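Local coordinates for molybdopterin molybdotransferase (Pyrococcus horikoshii, PDB 1UZ5), which probably catalyses the insertion of molybdate into adenylyl-molybdopterin, releasing AMP, in the last steps of molybdenum cofactor biosynthesis, at residues V185-N190 with G223-V228; S235-I240 with I268-E273. All coordinates share one frame; numbering follows the deposited sequence.

Contact 1: residues V185-N190 with G223-V228. With SO4 (sulfate ion), chain D.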
# COMPACT_ATOMS: atom_id res chain seq x y z
N VAL A 185 8.14 -14.80 -14.55
CA VAL A 185 9.22 -14.02 -15.16
C VAL A 185 10.25 -14.88 -15.86
O VAL A 185 10.71 -15.89 -15.33
CB VAL A 185 9.93 -13.16 -14.10
CG1 VAL A 185 11.09 -12.39 -14.75
CG2 VAL A 185 8.94 -12.21 -13.44
N ILE A 186 10.62 -14.45 -17.07
CA ILE A 186 11.60 -15.15 -17.89
C ILE A 186 12.72 -14.21 -18.37
O ILE A 186 12.45 -13.07 -18.74
CB ILE A 186 10.94 -15.77 -19.15
CG1 ILE A 186 9.98 -16.89 -18.73
CG2 ILE A 186 12.01 -16.30 -20.11
CD1 ILE A 186 9.03 -17.33 -19.85
N SER A 187 13.96 -14.69 -18.35
CA SER A 187 15.10 -13.91 -18.85
C SER A 187 15.59 -14.61 -20.12
O SER A 187 15.80 -15.83 -20.12
CB SER A 187 16.23 -13.86 -17.82
OG SER A 187 15.89 -13.02 -16.73
N THR A 188 15.75 -13.86 -21.21
CA THR A 188 16.20 -14.47 -22.47
C THR A 188 17.54 -13.92 -22.96
O THR A 188 17.77 -12.71 -22.94
CB THR A 188 15.16 -14.27 -23.59
OG1 THR A 188 15.02 -12.88 -23.88
CG2 THR A 188 13.81 -14.84 -23.18
N GLY A 189 18.40 -14.82 -23.41
CA GLY A 189 19.70 -14.43 -23.92
C GLY A 189 20.67 -15.59 -23.86
O GLY A 189 20.75 -16.29 -22.85
N ASN A 190 21.41 -15.80 -24.95
CA ASN A 190 22.37 -16.90 -24.99
C ASN A 190 23.56 -16.66 -24.07
O ASN A 190 24.28 -17.58 -23.72
CB ASN A 190 22.86 -17.13 -26.42
CG ASN A 190 21.74 -17.53 -27.36
OD1 ASN A 190 20.87 -18.34 -27.00
ND2 ASN A 190 21.76 -16.98 -28.57
N GLY A 223 6.21 -12.76 -7.58
CA GLY A 223 7.10 -12.96 -8.71
C GLY A 223 7.64 -14.37 -8.71
O GLY A 223 8.24 -14.81 -7.73
N ILE A 224 7.41 -15.09 -9.80
CA ILE A 224 7.89 -16.46 -9.91
C ILE A 224 8.91 -16.52 -11.05
O ILE A 224 8.56 -16.34 -12.21
CB ILE A 224 6.73 -17.43 -10.21
CG1 ILE A 224 5.67 -17.30 -9.10
CG2 ILE A 224 7.26 -18.86 -10.27
CD1 ILE A 224 4.39 -18.06 -9.39
N PHE A 225 10.17 -16.76 -10.70
CA PHE A 225 11.23 -16.81 -11.71
C PHE A 225 11.24 -18.15 -12.43
O PHE A 225 11.57 -19.18 -11.85
CB PHE A 225 12.59 -16.55 -11.06
CG PHE A 225 13.71 -16.36 -12.05
CD1 PHE A 225 13.53 -15.58 -13.19
CD2 PHE A 225 14.95 -16.95 -11.84
CE1 PHE A 225 14.56 -15.40 -14.12
CE2 PHE A 225 15.99 -16.78 -12.76
CZ PHE A 225 15.79 -16.00 -13.89
N MET A 226 10.86 -18.13 -13.70
CA MET A 226 10.81 -19.33 -14.53
C MET A 226 12.19 -19.78 -14.98
O MET A 226 12.38 -20.93 -15.38
CB MET A 226 9.93 -19.08 -15.75
CG MET A 226 8.50 -18.69 -15.42
SD MET A 226 7.77 -19.89 -14.31
CE MET A 226 7.76 -21.36 -15.36
N GLY A 227 13.16 -18.88 -14.94
CA GLY A 227 14.50 -19.23 -15.36
C GLY A 227 14.97 -18.51 -16.62
O GLY A 227 14.34 -17.56 -17.08
N VAL A 228 16.07 -18.99 -17.17
CA VAL A 228 16.66 -18.40 -18.36
C VAL A 228 16.36 -19.18 -19.64
O VAL A 228 16.51 -20.39 -19.69
CB VAL A 228 18.20 -18.32 -18.20
CG1 VAL A 228 18.85 -17.81 -19.49
CG2 VAL A 228 18.55 -17.41 -17.03
S SO4 D . 11.82 -16.97 -7.14
O1 SO4 D . 11.24 -15.47 -7.07
O2 SO4 D . 10.88 -17.68 -7.99
O3 SO4 D . 13.04 -16.96 -7.62
O4 SO4 D . 11.69 -17.45 -5.79

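Contact 2: residues S235-I240 with I268-E273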
# COMPACT_ATOMS: atom_id res chain seq x y z
N SER A 235 13.57 -23.41 -27.02
CA SER A 235 13.82 -23.01 -25.64
C SER A 235 12.79 -22.00 -25.13
O SER A 235 12.20 -22.18 -24.08
CB SER A 235 15.22 -22.43 -25.51
OG SER A 235 15.50 -22.06 -24.16
N LEU A 236 12.59 -20.93 -25.90
CA LEU A 236 11.66 -19.88 -25.51
C LEU A 236 10.20 -20.34 -25.47
O LEU A 236 9.48 -20.03 -24.52
CB LEU A 236 11.82 -18.68 -26.44
CG LEU A 236 11.07 -17.42 -26.03
CD1 LEU A 236 11.45 -17.02 -24.62
CD2 LEU A 236 11.39 -16.31 -27.00
N LYS A 237 9.76 -21.08 -26.49
CA LYS A 237 8.38 -21.55 -26.53
C LYS A 237 8.04 -22.45 -25.35
O LYS A 237 6.98 -22.32 -24.74
CB LYS A 237 8.09 -22.30 -27.83
CG LYS A 237 6.61 -22.58 -28.05
CD LYS A 237 6.34 -23.43 -29.29
CE LYS A 237 6.80 -24.86 -29.09
NZ LYS A 237 6.42 -25.74 -30.24
N ALA A 238 8.95 -23.36 -25.02
CA ALA A 238 8.75 -24.29 -23.92
C ALA A 238 8.62 -23.57 -22.58
O ALA A 238 7.78 -23.93 -21.75
CB ALA A 238 9.90 -25.28 -23.86
N LEU A 239 9.45 -22.56 -22.36
CA LEU A 239 9.43 -21.82 -21.11
C LEU A 239 8.21 -20.91 -21.01
O LEU A 239 7.61 -20.79 -19.95
CB LEU A 239 10.72 -21.00 -20.96
CG LEU A 239 11.10 -20.58 -19.54
CD1 LEU A 239 11.04 -21.79 -18.61
CD2 LEU A 239 12.50 -19.97 -19.54
N ILE A 240 7.84 -20.27 -22.12
CA ILE A 240 6.67 -19.41 -22.12
C ILE A 240 5.42 -20.24 -21.82
O ILE A 240 4.52 -19.79 -21.12
CB ILE A 240 6.49 -18.70 -23.48
CG1 ILE A 240 7.58 -17.64 -23.65
CG2 ILE A 240 5.11 -18.05 -23.55
CD1 ILE A 240 7.47 -16.84 -24.94
N ILE A 268 5.11 -15.67 -29.36
CA ILE A 268 3.87 -15.22 -28.76
C ILE A 268 2.76 -15.25 -29.80
O ILE A 268 1.62 -15.63 -29.51
CB ILE A 268 4.01 -13.78 -28.21
CG1 ILE A 268 5.03 -13.76 -27.07
CG2 ILE A 268 2.66 -13.25 -27.75
CD1 ILE A 268 5.36 -12.37 -26.57
N GLU A 269 3.10 -14.87 -31.03
CA GLU A 269 2.15 -14.85 -32.13
C GLU A 269 1.57 -16.24 -32.41
O GLU A 269 0.39 -16.37 -32.74
CB GLU A 269 2.82 -14.32 -33.40
CG GLU A 269 1.87 -14.13 -34.56
CD GLU A 269 0.82 -13.07 -34.29
OE1 GLU A 269 1.19 -11.88 -34.20
OE2 GLU A 269 -0.37 -13.43 -34.17
N GLU A 270 2.39 -17.27 -32.27
CA GLU A 270 1.93 -18.63 -32.53
C GLU A 270 1.27 -19.30 -31.33
O GLU A 270 0.56 -20.29 -31.50
CB GLU A 270 3.09 -19.50 -33.03
CG GLU A 270 4.24 -19.66 -32.06
CD GLU A 270 5.38 -20.47 -32.65
OE1 GLU A 270 5.96 -20.01 -33.66
OE2 GLU A 270 5.69 -21.55 -32.12
N LEU A 271 1.50 -18.77 -30.13
CA LEU A 271 0.89 -19.34 -28.94
C LEU A 271 -0.39 -18.58 -28.61
O LEU A 271 -1.27 -19.08 -27.91
CB LEU A 271 1.85 -19.27 -27.75
CG LEU A 271 3.00 -20.27 -27.71
CD1 LEU A 271 3.86 -20.01 -26.48
CD2 LEU A 271 2.45 -21.68 -27.67
N GLY A 272 -0.48 -17.35 -29.12
CA GLY A 272 -1.65 -16.53 -28.87
C GLY A 272 -1.76 -15.37 -29.83
O GLY A 272 -1.79 -15.57 -31.05
N GLU A 273 -1.81 -14.16 -29.30
CA GLU A 273 -1.93 -12.96 -30.12
C GLU A 273 -1.04 -11.83 -29.63
O GLU A 273 -0.84 -11.67 -28.43
CB GLU A 273 -3.39 -12.49 -30.15
CG GLU A 273 -3.59 -11.16 -30.87
CD GLU A 273 -5.06 -10.77 -30.97
OE1 GLU A 273 -5.84 -11.54 -31.58
OE2 GLU A 273 -5.44 -9.70 -30.45

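Contact 1: residues V185-N190 with G223-V228
The F225 ring reaches across from the edge strand 223-228 to V185 and S187. CG lies anti to the backbone N (chi1 -170°). Its CB is 3.5 Å from O3 of a sulfate, whose O2 accepts the F225 backbone N-H. Farther out, F225 CD1 is 3.6 Å from V185 O. Farther along the ring F225 CE1 is 3.8 Å from S187 OG, which sits near the ring plane at the edge and is itself hydrogen-bonded to D206; the tip atom CZ is 4.1 Å from the same oxygen. One face is occupied by G227 N, 3.7 Å above the ring centre. An alanine at F225 would probably open a gap between G227 N and S187 OG and leave V185 O less shielded.

Backbone bonds show that the parallel register slips. V185 N donates to I224 O (2.8 Å, 173° at the hydrogen) and V185 O accepts M226 N, but S187 N then goes to G227 O (3.2 Å). V185 pairs with F225 and S187 with V228, two steps against three, which defines a beta bulge at M226-G227. I186 CG1 packs on M226 CB (3.7 Å).

Strands 182-188 and 222-229 are joined by a beta-alpha-beta crossover through helix 208-219. That helix lies against V185 and F225, while helix 233-246 receives I186 and M226 on the opposite face of the sheet.

Contact 2: residues S235-I240 with I268-E273
The carboxylate of E270 is the flat group that meets K237, and it does so through one oxygen: OE2 lies 3.5 Å from K237 CD, a methylene and not the charged end. The two side chains cross at about a right angle. E270 CG occupies the crowded position between the backbone N and the carbonyl carbon (chi1 62°), and the chain is extended beyond it. The bend of K237 at chi3 (70°) sets the course of CE, and NZ ends 4.7 Å from E270 OE2. That separation puts opposite charges near each other without contact. E270 OE2 also has a long, weak ion pair with K233.

Next to this polar pair the packing is apolar. L271 CD1 is the methyl that engages the helix 233-246: it sits 3.7 Å from I240 CG2 and 4.1 Å from K237 CG, so one branch bridges residues three apart on that helix. I240 CD1 makes a looser approach to I268 CG1, at 4.5 Å. V267, the residue just before this segment, also packs against K237 and I240. Below, I240 and L271 both touch I292 and I268 touches I288, joining the two helices to strand 288-292 of the sheet.

The chemistry is thus that of hydrophobic helix packing, flanked by the K237 methylenes CG and CD, with the charges probably contributing a long-range attraction and not a fixed salt bridge.

In the fold
Contact 1 and contact 2 lie in series along the chain, their centres 14 Å apart, within the probable molybdopterin-binding domain. Helix 233-246 connects them: it follows strand 222-229 directly and presents one side to the sheet and another to helix 263-271. The layers touch where T188 CG2 meets L236 CD1 at 3.5 Å, where I186 CD1 lies 3.7 Å from L239 O, and where M226 O is 3.6 Å from L239 CD1. The sulfate, also bound by R210 and probably from the crystallisation liquor, belongs to contact 1 alone. Contact 2 involves no bound group and is plain helix packing that extends the cover over this sheet.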